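Long-range contacts in 3,6-diketocamphane 1,6-monooxygenase (Pseudomonas putida, PDB 4UWM), which catalyses the FMNH2- and oxygen-dependent Baeyer-Villiger oxidation of a diketocamphane to its lactone, a step that lets the bacterium grow on (-)-camphor: residues K69-A74 against E100-L105; R232-Y237 against P248-H253; K330-F335 against P371-P376. All blocks are in the same frame, centred on the assembly; numbering follows the deposited sequence. Where two conformers were deposited one is given.

The three contacts follow one another along the chain, each closing before the next opens, around the TIM-barrel fold of the bacterial luciferase family. Interaction 1 joins the entry to strand 72-79 with the loop leading into the neighbouring parallel strand 105-108. Interaction 2 packs helix 227-244 against the loop that feeds strand 254-261, further round the same parallel sheet. Interaction 3 sets helix 324-338 against the C-terminal tail. Interactions 1 and 2 have centres 22 Å apart and do not touch, whereas interactions 2 and 3, with centres 16 Å apart, meet where Leu-375 CD1 lies 3.5 Å from Ser-251 CA, so the tail packs against a strand-entry loop.

Interaction 1: residues K69-A74 against E100-L105; sequences KNIKFA and EGRYFL
Arg-102 has more surface buried here than any other residue of the two segments, its side chain running back beside the carbonyls of 69-71. Its NH1 donates to Ile-71 O at 2.9 Å. The N-H...O angle of 137° shows a bent bond: NH1 lies in the carbonyl plane, but the acceptor is tilted out of the guanidinium plane. Lys-69 O sits over one guanidinium face and is 3.3 Å from Arg-102 CD; the chain bends at chi3 (-74°), which places NE close to Lys-69 O, though at an angle too poor for a hydrogen bond. Two backbone bonds continue the pairing, Phe-73 N to Arg-102 O at 3.0 Å and Phe-104 N to Phe-73 O at 2.9 Å, giving a single parallel bridge between Phe-73 and Tyr-103. Beyond it, Ala-74 CB stands over the centre of the Phe-104 ring, 3.5 Å from the centroid and 8° off the normal, a CH-pi contact.

In the second shell, Ala-65 O accepts from Arg-102 NH2 and Thr-68 OG1 bonds to NH1, so NH1 and NH2 both have partners, NH1 two of them. Asp-34 takes the backbone N-H groups of Lys-69, Asn-70 and Ile-71. The two segments lead into neighbouring parallel strands, 72-79 and 105-108, of a beta-alpha-beta unit; Tyr-103 leans on its connecting helix 85-98, while Phe-104 touches strand 40-43 and the FMN-binding residue Met-76.

Interaction 2: residues R232-Y237 against P248-H253; sequences RHWEVY and PDRSRH
The guanidinium of Arg-250 lies flat on the indole of Trp-234 in the conformer described, with centres 3.8 Å apart and planes 27° from parallel, which meets the geometry of a cation-pi stack over the five-membered ring. A second conformer of Arg-250 was deposited, so the stack need not be fully populated. The aliphatic part of the arginine shares the same face: Arg-250 CG is 3.5 Å from Trp-234 CZ2, a CH-pi approach to the six-membered ring. On the opposite face Tyr-237, from the same helix, places CD2 near the rim of the six-membered ring.

Trp-234 CG is anti to the backbone N (chi1 -168°), beside the carbonyl carbon, on a residue whose CB already points toward the loop. At the indole's far rim, Trp-234 CH2 meets Asp-249 O at 3.5 Å, near the ring plane, and Trp-234 CZ2 meets Pro-248 CB at 3.8 Å. The His-253 imidazole is 25° from parallel to the six-membered ring of Trp-234, but their centroids are 5.4 Å apart, too far displaced for a real stack; its ND1 and CB meet the CE3-CZ3 rim.

No direct hydrogen bond crosses between the segments. A water bridges them instead, donating to Tyr-237 OH at 2.7 Å and accepting from Asp-249 N at 2.9 Å. Tyr-237 OH also bonds to Phe-218 O, and His-253 NE2 and His-233 ND1 both bond to Ser-222 OG. Ser-251 N bonds to Asp-249 OD1, an Asx turn at the start of the 3-10 segment 250-252, and Ser-251 OG reaches the same oxygen from the same face of the carboxylate. The arrangement is that of an outer TIM-barrel helix, 227-244, packed through its aromatic side against the loop that delivers the next parallel strand, 254-261.

Interaction 3: residues K330-F335 against P371-P376; sequences KINALF and PKILLP
Ile-373 and Phe-335 account for most of the buried surface, with Ile-331 and Asn-332 adding smaller shares from the preceding turn of the helix. The two branches of Ile-373 have different targets. Its CG2 methyl stands over one face of the Phe-335 ring, 3.8 Å from the centroid and 20° off the normal, a CH-pi contact displaced toward the rim where Phe-335 CE2 and CZ lie. Its other branch ends at CD1, 3.8 Å from Ile-331 CG2 and 3.4 Å from Asn-332 OD1. CG1 of Ile-373 is anti to the carbonyl carbon (chi1 -50°) and CG2 anti to the backbone N, an arrangement that divides the two branches between the phenylalanine and the previous helical turn.

These helix residues belong to 324-338, one of the outer helices of the TIM-barrel fold, and the partner segment is the tail that follows helix 356-369. The tail is also tied to the start of the chain, since Ile-373 and Leu-375 make backbone hydrogen bonds with Met-3 and Met-1.

Further along the tail the Phe-335 ring has looser neighbours. Leu-374 O is 3.8 Å from Phe-335 CE2, while Leu-375 CG is 4.4 Å from the same atom. Pro-376 CD approaches the ring edge at 4.3 Å from Phe-335 CD2, but this last modelled residue is poorly ordered, which makes its position less certain. No hydrogen bond links the two segments. Elsewhere round Phe-335, Trp-341 packs edge-to-face with the ring, and the phenylalanine side chain also touches Met-3.

Interaction 1: residues K69-A74 against E100-L105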
loop_
_atom_site.group_PDB
_atom_site.type_symbol
_atom_site.label_atom_id
_atom_site.label_comp_id
_atom_site.label_asym_id
_atom_site.label_seq_id
_atom_site.Cartn_x
_atom_site.Cartn_y
_atom_site.Cartn_z
ATOM N N LYS A 69 -10.217 15.517 4.954
ATOM C CA LYS A 69 -11.174 16.135 4.037
ATOM C C LYS A 69 -10.515 16.904 2.898
ATOM O O LYS A 69 -10.902 16.762 1.750
ATOM C CB LYS A 69 -12.134 17.062 4.805
ATOM C CG LYS A 69 -13.372 16.374 5.375
ATOM C CD LYS A 69 -13.418 16.398 6.896
ATOM C CE LYS A 69 -12.791 15.165 7.526
ATOM N NZ LYS A 69 -13.000 15.152 9.001
ATOM N N ASN A 70 -9.523 17.723 3.219
ATOM C CA ASN A 70 -8.944 18.616 2.232
ATOM C C ASN A 70 -7.498 18.417 1.859
ATOM O O ASN A 70 -7.111 18.751 0.747
ATOM C CB ASN A 70 -9.096 20.078 2.695
ATOM C CG ASN A 70 -10.520 20.412 3.076
ATOM O OD1 ASN A 70 -11.449 20.212 2.300
ATOM N ND2 ASN A 70 -10.700 20.891 4.284
ATOM N N ILE A 71 -6.681 17.956 2.801
ATOM C CA ILE A 71 -5.246 17.892 2.573
ATOM C C ILE A 71 -4.964 16.978 1.367
ATOM O O ILE A 71 -5.685 16.006 1.150
ATOM C CB ILE A 71 -4.504 17.430 3.862
ATOM C CG1 ILE A 71 -3.016 17.773 3.804
ATOM C CG2 ILE A 71 -4.826 15.965 4.198
ATOM C CD1 ILE A 71 -2.351 17.780 5.175
ATOM N N LYS A 72 -3.951 17.338 0.580
ATOM C CA LYS A 72 -3.489 16.543 -0.547
ATOM C C LYS A 72 -2.261 15.718 -0.120
ATOM O O LYS A 72 -1.422 16.196 0.644
ATOM C CB LYS A 72 -3.093 17.449 -1.717
ATOM C CG LYS A 72 -4.201 18.381 -2.207
ATOM C CD LYS A 72 -3.675 19.173 -3.391
ATOM C CE LYS A 72 -4.507 20.406 -3.683
ATOM N NZ LYS A 72 -3.949 21.046 -4.903
ATOM N N PHE A 73 -2.142 14.501 -0.644
ATOM C CA PHE A 73 -1.005 13.624 -0.293
ATOM C C PHE A 73 -0.082 13.380 -1.471
ATOM O O PHE A 73 -0.543 13.341 -2.604
ATOM C CB PHE A 73 -1.514 12.275 0.202
ATOM C CG PHE A 73 -2.288 12.344 1.472
ATOM C CD1 PHE A 73 -1.632 12.324 2.702
ATOM C CD2 PHE A 73 -3.672 12.384 1.450
ATOM C CE1 PHE A 73 -2.349 12.365 3.884
ATOM C CE2 PHE A 73 -4.403 12.417 2.642
ATOM C CZ PHE A 73 -3.740 12.421 3.858
ATOM N N ALA A 74 1.210 13.199 -1.206
ATOM C CA ALA A 74 2.142 12.779 -2.234
ATOM C C ALA A 74 3.209 11.884 -1.654
ATOM O O ALA A 74 3.837 12.241 -0.650
ATOM C CB ALA A 74 2.806 13.989 -2.905
ATOM N N GLU A 100 -10.019 11.067 -4.508
ATOM C CA GLU A 100 -10.726 12.002 -5.390
ATOM C C GLU A 100 -9.815 13.133 -5.866
ATOM O O GLU A 100 -10.205 14.290 -5.893
ATOM C CB GLU A 100 -11.995 12.513 -4.703
ATOM C CG GLU A 100 -12.925 11.358 -4.397
ATOM C CD GLU A 100 -14.169 11.738 -3.631
ATOM O OE1 GLU A 100 -14.100 12.571 -2.710
ATOM O OE2 GLU A 100 -15.223 11.161 -3.931
ATOM N N GLY A 101 -8.585 12.768 -6.221
ATOM C CA GLY A 101 -7.609 13.698 -6.781
ATOM C C GLY A 101 -6.835 14.563 -5.804
ATOM O O GLY A 101 -6.031 15.394 -6.236
ATOM N N ARG A 102 -7.052 14.373 -4.494
ATOM C CA ARG A 102 -6.226 15.033 -3.474
ATOM C C ARG A 102 -4.905 14.310 -3.390
ATOM O O ARG A 102 -4.562 13.763 -2.329
ATOM C CB ARG A 102 -6.885 14.991 -2.085
ATOM C CG ARG A 102 -8.260 15.631 -1.976
ATOM C CD ARG A 102 -8.772 15.619 -0.542
ATOM N NE ARG A 102 -9.210 14.313 -0.050
ATOM C CZ ARG A 102 -8.796 13.734 1.084
ATOM N NH1 ARG A 102 -7.902 14.320 1.888
ATOM N NH2 ARG A 102 -9.312 12.575 1.439
ATOM N N TYR A 103 -4.149 14.335 -4.490
ATOM C CA TYR A 103 -2.992 13.462 -4.637
ATOM C C TYR A 103 -2.068 14.080 -5.648
ATOM O O TYR A 103 -2.534 14.669 -6.611
ATOM C CB TYR A 103 -3.475 12.056 -5.105
ATOM C CG TYR A 103 -2.351 11.102 -5.372
ATOM C CD1 TYR A 103 -1.745 11.053 -6.626
ATOM C CD2 TYR A 103 -1.872 10.260 -4.366
ATOM C CE1 TYR A 103 -0.684 10.213 -6.870
ATOM C CE2 TYR A 103 -0.806 9.401 -4.602
ATOM C CZ TYR A 103 -0.228 9.378 -5.861
ATOM O OH TYR A 103 0.840 8.552 -6.121
ATOM N N PHE A 104 -0.760 13.981 -5.430
ATOM C CA PHE A 104 0.187 14.161 -6.521
ATOM C C PHE A 104 1.352 13.220 -6.327
ATOM O O PHE A 104 1.489 12.619 -5.260
ATOM C CB PHE A 104 0.603 15.641 -6.762
ATOM C CG PHE A 104 1.294 16.307 -5.599
ATOM C CD1 PHE A 104 0.561 16.777 -4.512
ATOM C CD2 PHE A 104 2.683 16.498 -5.617
ATOM C CE1 PHE A 104 1.196 17.403 -3.446
ATOM C CE2 PHE A 104 3.325 17.116 -4.545
ATOM C CZ PHE A 104 2.566 17.579 -3.469
ATOM N N LEU A 105 2.179 13.079 -7.356
ATOM C CA LEU A 105 3.175 12.017 -7.410
ATOM C C LEU A 105 4.611 12.517 -7.471
ATOM O O LEU A 105 5.046 13.109 -8.474
ATOM C CB LEU A 105 2.877 11.098 -8.620
ATOM C CG LEU A 105 3.931 10.068 -9.028
ATOM C CD1 LEU A 105 4.068 8.971 -7.965
ATOM C CD2 LEU A 105 3.555 9.465 -10.395
#

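Interaction 2: residues R232-Y237 against P248-H253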
loop_
_atom_site.group_PDB
_atom_site.type_symbol
_atom_site.label_atom_id
_atom_site.label_comp_id
_atom_site.label_asym_id
_atom_site.label_seq_id
_atom_site.Cartn_x
_atom_site.Cartn_y
_atom_site.Cartn_z
ATOM N N ARG A 232 19.852 29.264 -7.701
ATOM C CA ARG A 232 20.327 28.396 -8.793
ATOM C C ARG A 232 19.273 27.359 -9.224
ATOM O O ARG A 232 19.103 27.083 -10.415
ATOM C CB ARG A 232 21.643 27.706 -8.411
ATOM C CG ARG A 232 22.349 26.985 -9.558
ATOM C CD ARG A 232 22.713 27.922 -10.702
ATOM N NE ARG A 232 23.103 27.181 -11.893
ATOM C CZ ARG A 232 22.935 27.609 -13.139
ATOM N NH1 ARG A 232 22.378 28.791 -13.386
ATOM N NH2 ARG A 232 23.312 26.840 -14.143
ATOM N N HIS A 233 18.567 26.789 -8.249
ATOM C CA HIS A 233 17.486 25.838 -8.529
ATOM C C HIS A 233 16.439 26.461 -9.436
ATOM O O HIS A 233 16.076 25.868 -10.457
ATOM C CB HIS A 233 16.847 25.326 -7.224
ATOM C CG HIS A 233 17.571 24.167 -6.614
ATOM N ND1 HIS A 233 16.978 23.309 -5.714
ATOM C CD2 HIS A 233 18.838 23.713 -6.791
ATOM C CE1 HIS A 233 17.852 22.385 -5.354
ATOM N NE2 HIS A 233 18.986 22.606 -5.996
ATOM N N TRP A 234 15.968 27.656 -9.078
ATOM C CA TRP A 234 14.958 28.320 -9.895
ATOM C C TRP A 234 15.486 28.752 -11.279
ATOM O O TRP A 234 14.756 28.644 -12.261
ATOM C CB TRP A 234 14.250 29.462 -9.159
ATOM C CG TRP A 234 13.064 29.898 -9.938
ATOM C CD1 TRP A 234 12.971 30.997 -10.731
ATOM C CD2 TRP A 234 11.822 29.199 -10.070
ATOM N NE1 TRP A 234 11.738 31.051 -11.323
ATOM C CE2 TRP A 234 11.011 29.957 -10.940
ATOM C CE3 TRP A 234 11.308 28.012 -9.527
ATOM C CZ2 TRP A 234 9.712 29.569 -11.286
ATOM C CZ3 TRP A 234 10.018 27.632 -9.864
ATOM C CH2 TRP A 234 9.235 28.405 -10.742
ATOM N N GLU A 235 16.741 29.216 -11.338
ATOM C CA GLU A 235 17.412 29.505 -12.611
ATOM C C GLU A 235 17.350 28.297 -13.546
ATOM O O GLU A 235 16.856 28.403 -14.668
ATOM C CB GLU A 235 18.887 29.874 -12.394
ATOM C CG GLU A 235 19.147 31.275 -11.868
ATOM C CD GLU A 235 20.625 31.562 -11.675
ATOM O OE1 GLU A 235 21.463 30.709 -12.024
ATOM O OE2 GLU A 235 20.955 32.648 -11.169
ATOM N N VAL A 236 17.851 27.149 -13.067
ATOM C CA VAL A 236 17.937 25.930 -13.867
ATOM C C VAL A 236 16.553 25.467 -14.317
ATOM O O VAL A 236 16.360 25.131 -15.485
ATOM C CB VAL A 236 18.713 24.811 -13.132
ATOM C CG1 VAL A 236 18.564 23.480 -13.862
ATOM C CG2 VAL A 236 20.189 25.181 -13.007
ATOM N N TYR A 237 15.592 25.486 -13.393
ATOM C CA TYR A 237 14.217 25.066 -13.680
ATOM C C TYR A 237 13.545 25.932 -14.732
ATOM O O TYR A 237 12.948 25.399 -15.670
ATOM C CB TYR A 237 13.353 25.103 -12.409
ATOM C CG TYR A 237 11.896 24.721 -12.618
ATOM C CD1 TYR A 237 11.499 23.371 -12.666
ATOM C CD2 TYR A 237 10.910 25.694 -12.734
ATOM C CE1 TYR A 237 10.162 23.025 -12.845
ATOM C CE2 TYR A 237 9.579 25.353 -12.909
ATOM C CZ TYR A 237 9.206 24.015 -12.960
ATOM O OH TYR A 237 7.871 23.674 -13.133
ATOM N N PRO A 248 7.126 29.058 -16.558
ATOM C CA PRO A 248 7.442 28.640 -15.183
ATOM C C PRO A 248 6.580 29.380 -14.156
ATOM O O PRO A 248 6.420 30.597 -14.257
ATOM C CB PRO A 248 8.927 29.018 -15.012
ATOM C CG PRO A 248 9.405 29.519 -16.347
ATOM C CD PRO A 248 8.190 29.909 -17.129
ATOM N N ASP A 249 6.035 28.640 -13.190
ATOM C CA ASP A 249 5.149 29.172 -12.155
ATOM C C ASP A 249 5.748 28.966 -10.750
ATOM O O ASP A 249 5.799 27.835 -10.250
ATOM C CB ASP A 249 3.778 28.496 -12.265
ATOM C CG ASP A 249 2.734 29.101 -11.341
ATOM O OD1 ASP A 249 3.072 29.942 -10.483
ATOM O OD2 ASP A 249 1.555 28.714 -11.459
ATOM N N ARG A 250 6.182 30.063 -10.124
ATOM C CA ARG A 250 6.808 30.016 -8.801
ATOM C C ARG A 250 5.918 29.410 -7.729
ATOM O O ARG A 250 6.421 28.806 -6.782
ATOM C CB ARG A 250 7.260 31.407 -8.348
ATOM C CG ARG A 250 8.618 31.833 -8.875
ATOM C CD ARG A 250 9.044 33.152 -8.252
ATOM N NE ARG A 250 10.130 33.780 -8.997
ATOM C CZ ARG A 250 11.422 33.520 -8.818
ATOM N NH1 ARG A 250 11.817 32.631 -7.910
ATOM N NH2 ARG A 250 12.322 34.150 -9.557
ATOM N N SER A 251 4.602 29.574 -7.870
ATOM C CA SER A 251 3.669 29.079 -6.856
ATOM C C SER A 251 3.628 27.539 -6.775
ATOM O O SER A 251 3.103 26.983 -5.825
ATOM C CB SER A 251 2.276 29.656 -7.068
ATOM O OG SER A 251 1.721 29.189 -8.280
ATOM N N ARG A 252 4.188 26.869 -7.775
ATOM C CA ARG A 252 4.274 25.411 -7.781
ATOM C C ARG A 252 5.542 24.932 -7.062
ATOM O O ARG A 252 5.638 23.765 -6.668
ATOM C CB ARG A 252 4.237 24.876 -9.220
ATOM C CG ARG A 252 2.937 25.151 -9.968
ATOM C CD ARG A 252 2.956 24.539 -11.369
ATOM N NE ARG A 252 3.075 23.070 -11.362
ATOM C CZ ARG A 252 3.645 22.346 -12.330
ATOM N NH1 ARG A 252 4.167 22.937 -13.400
ATOM N NH2 ARG A 252 3.695 21.015 -12.236
ATOM N N HIS A 253 6.511 25.834 -6.894
ATOM C CA HIS A 253 7.753 25.519 -6.198
ATOM C C HIS A 253 7.488 25.267 -4.712
ATOM O O HIS A 253 6.861 26.089 -4.040
ATOM C CB HIS A 253 8.774 26.642 -6.387
ATOM C CG HIS A 253 10.180 26.247 -6.068
ATOM N ND1 HIS A 253 11.219 27.151 -6.056
ATOM C CD2 HIS A 253 10.724 25.047 -5.745
ATOM C CE1 HIS A 253 12.343 26.525 -5.749
ATOM N NE2 HIS A 253 12.070 25.248 -5.557
HETATM O O HOH W 1 6.146 25.749 -13.247
#

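Interaction 3: residues K330-F335 against P371-P376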
loop_
_atom_site.group_PDB
_atom_site.type_symbol
_atom_site.label_atom_id
_atom_site.label_comp_id
_atom_site.label_asym_id
_atom_site.label_seq_id
_atom_site.Cartn_x
_atom_site.Cartn_y
_atom_site.Cartn_z
ATOM N N LYS A 330 11.268 36.723 8.888
ATOM C CA LYS A 330 12.309 35.841 8.337
ATOM C C LYS A 330 11.953 35.294 6.947
ATOM O O LYS A 330 12.825 35.176 6.081
ATOM C CB LYS A 330 12.622 34.701 9.301
ATOM C CG LYS A 330 13.722 35.017 10.294
ATOM C CD LYS A 330 13.689 34.047 11.460
ATOM C CE LYS A 330 14.947 34.146 12.303
ATOM N NZ LYS A 330 14.775 33.403 13.581
ATOM N N ILE A 331 10.678 34.978 6.732
ATOM C CA ILE A 331 10.228 34.489 5.425
ATOM C C ILE A 331 10.276 35.618 4.393
ATOM O O ILE A 331 10.731 35.413 3.257
ATOM C CB ILE A 331 8.833 33.803 5.487
ATOM C CG1 ILE A 331 8.885 32.555 6.392
ATOM C CG2 ILE A 331 8.359 33.402 4.090
ATOM C CD1 ILE A 331 7.538 31.912 6.663
ATOM N N ASN A 332 9.838 36.809 4.804
ATOM C CA ASN A 332 9.884 38.002 3.947
ATOM C C ASN A 332 11.293 38.330 3.441
ATOM O O ASN A 332 11.480 38.570 2.239
ATOM C CB ASN A 332 9.270 39.202 4.660
ATOM C CG ASN A 332 7.770 39.083 4.808
ATOM O OD1 ASN A 332 7.058 38.819 3.840
ATOM N ND2 ASN A 332 7.280 39.289 6.021
ATOM N N ALA A 333 12.270 38.308 4.352
ATOM C CA ALA A 333 13.679 38.459 3.995
ATOM C C ALA A 333 14.115 37.459 2.926
ATOM O O ALA A 333 14.780 37.833 1.958
ATOM C CB ALA A 333 14.570 38.352 5.226
ATOM N N LEU A 334 13.729 36.190 3.087
ATOM C CA LEU A 334 14.051 35.165 2.090
ATOM C C LEU A 334 13.378 35.443 0.764
ATOM O O LEU A 334 14.005 35.293 -0.289
ATOM C CB LEU A 334 13.675 33.764 2.581
ATOM C CG LEU A 334 14.574 33.184 3.661
ATOM C CD1 LEU A 334 13.835 32.090 4.411
ATOM C CD2 LEU A 334 15.864 32.668 3.041
ATOM N N PHE A 335 12.110 35.848 0.825
ATOM C CA PHE A 335 11.328 36.182 -0.367
ATOM C C PHE A 335 11.935 37.341 -1.144
ATOM O O PHE A 335 12.025 37.284 -2.372
ATOM C CB PHE A 335 9.878 36.483 0.001
ATOM C CG PHE A 335 8.961 35.285 -0.094
ATOM C CD1 PHE A 335 9.270 34.089 0.555
ATOM C CD2 PHE A 335 7.777 35.359 -0.820
ATOM C CE1 PHE A 335 8.424 32.996 0.469
ATOM C CE2 PHE A 335 6.925 34.270 -0.907
ATOM C CZ PHE A 335 7.249 33.090 -0.258
ATOM N N PRO A 371 -0.647 32.833 5.894
ATOM C CA PRO A 371 -1.631 33.704 5.236
ATOM C C PRO A 371 -1.126 35.130 4.960
ATOM O O PRO A 371 -1.635 35.798 4.065
ATOM C CB PRO A 371 -2.777 33.747 6.244
ATOM C CG PRO A 371 -2.694 32.431 6.934
ATOM C CD PRO A 371 -1.218 32.205 7.100
ATOM N N LYS A 372 -0.117 35.568 5.710
ATOM C CA LYS A 372 0.436 36.911 5.554
ATOM C C LYS A 372 1.477 37.004 4.453
ATOM O O LYS A 372 1.730 38.082 3.930
ATOM C CB LYS A 372 1.015 37.428 6.875
ATOM C CG LYS A 372 0.096 38.391 7.611
ATOM C CD LYS A 372 -0.826 37.685 8.592
ATOM C CE LYS A 372 -0.343 37.870 10.022
ATOM N NZ LYS A 372 -1.124 37.046 10.984
ATOM N N ILE A 373 2.083 35.874 4.095
ATOM C CA ILE A 373 3.100 35.864 3.042
ATOM C C ILE A 373 2.438 35.693 1.677
ATOM O O ILE A 373 1.895 34.630 1.371
ATOM C CB ILE A 373 4.177 34.769 3.255
ATOM C CG1 ILE A 373 4.751 34.806 4.682
ATOM C CG2 ILE A 373 5.268 34.870 2.195
ATOM C CD1 ILE A 373 5.727 35.932 4.969
ATOM N N LEU A 374 2.464 36.749 0.868
ATOM C CA LEU A 374 1.884 36.705 -0.479
ATOM C C LEU A 374 2.980 36.459 -1.508
ATOM O O LEU A 374 4.144 36.794 -1.273
ATOM C CB LEU A 374 1.124 38.003 -0.801
ATOM C CG LEU A 374 -0.033 38.458 0.101
ATOM C CD1 LEU A 374 -0.449 39.875 -0.266
ATOM C CD2 LEU A 374 -1.232 37.516 0.044
ATOM N N LEU A 375 2.616 35.874 -2.644
ATOM C CA LEU A 375 3.607 35.588 -3.676
ATOM C C LEU A 375 3.609 36.622 -4.807
ATOM O O LEU A 375 2.609 36.764 -5.518
ATOM C CB LEU A 375 3.419 34.181 -4.241
ATOM C CG LEU A 375 4.696 33.398 -4.568
ATOM C CD1 LEU A 375 4.305 31.992 -4.966
ATOM C CD2 LEU A 375 5.554 34.030 -5.659
ATOM N N PRO A 376 4.739 37.344 -4.973
ATOM C CA PRO A 376 4.917 38.267 -6.097
ATOM C C PRO A 376 5.052 37.515 -7.419
ATOM O O PRO A 376 4.781 38.076 -8.479
ATOM C CB PRO A 376 6.234 38.985 -5.763
ATOM C CG PRO A 376 6.445 38.768 -4.302
ATOM C CD PRO A 376 5.878 37.407 -4.038
#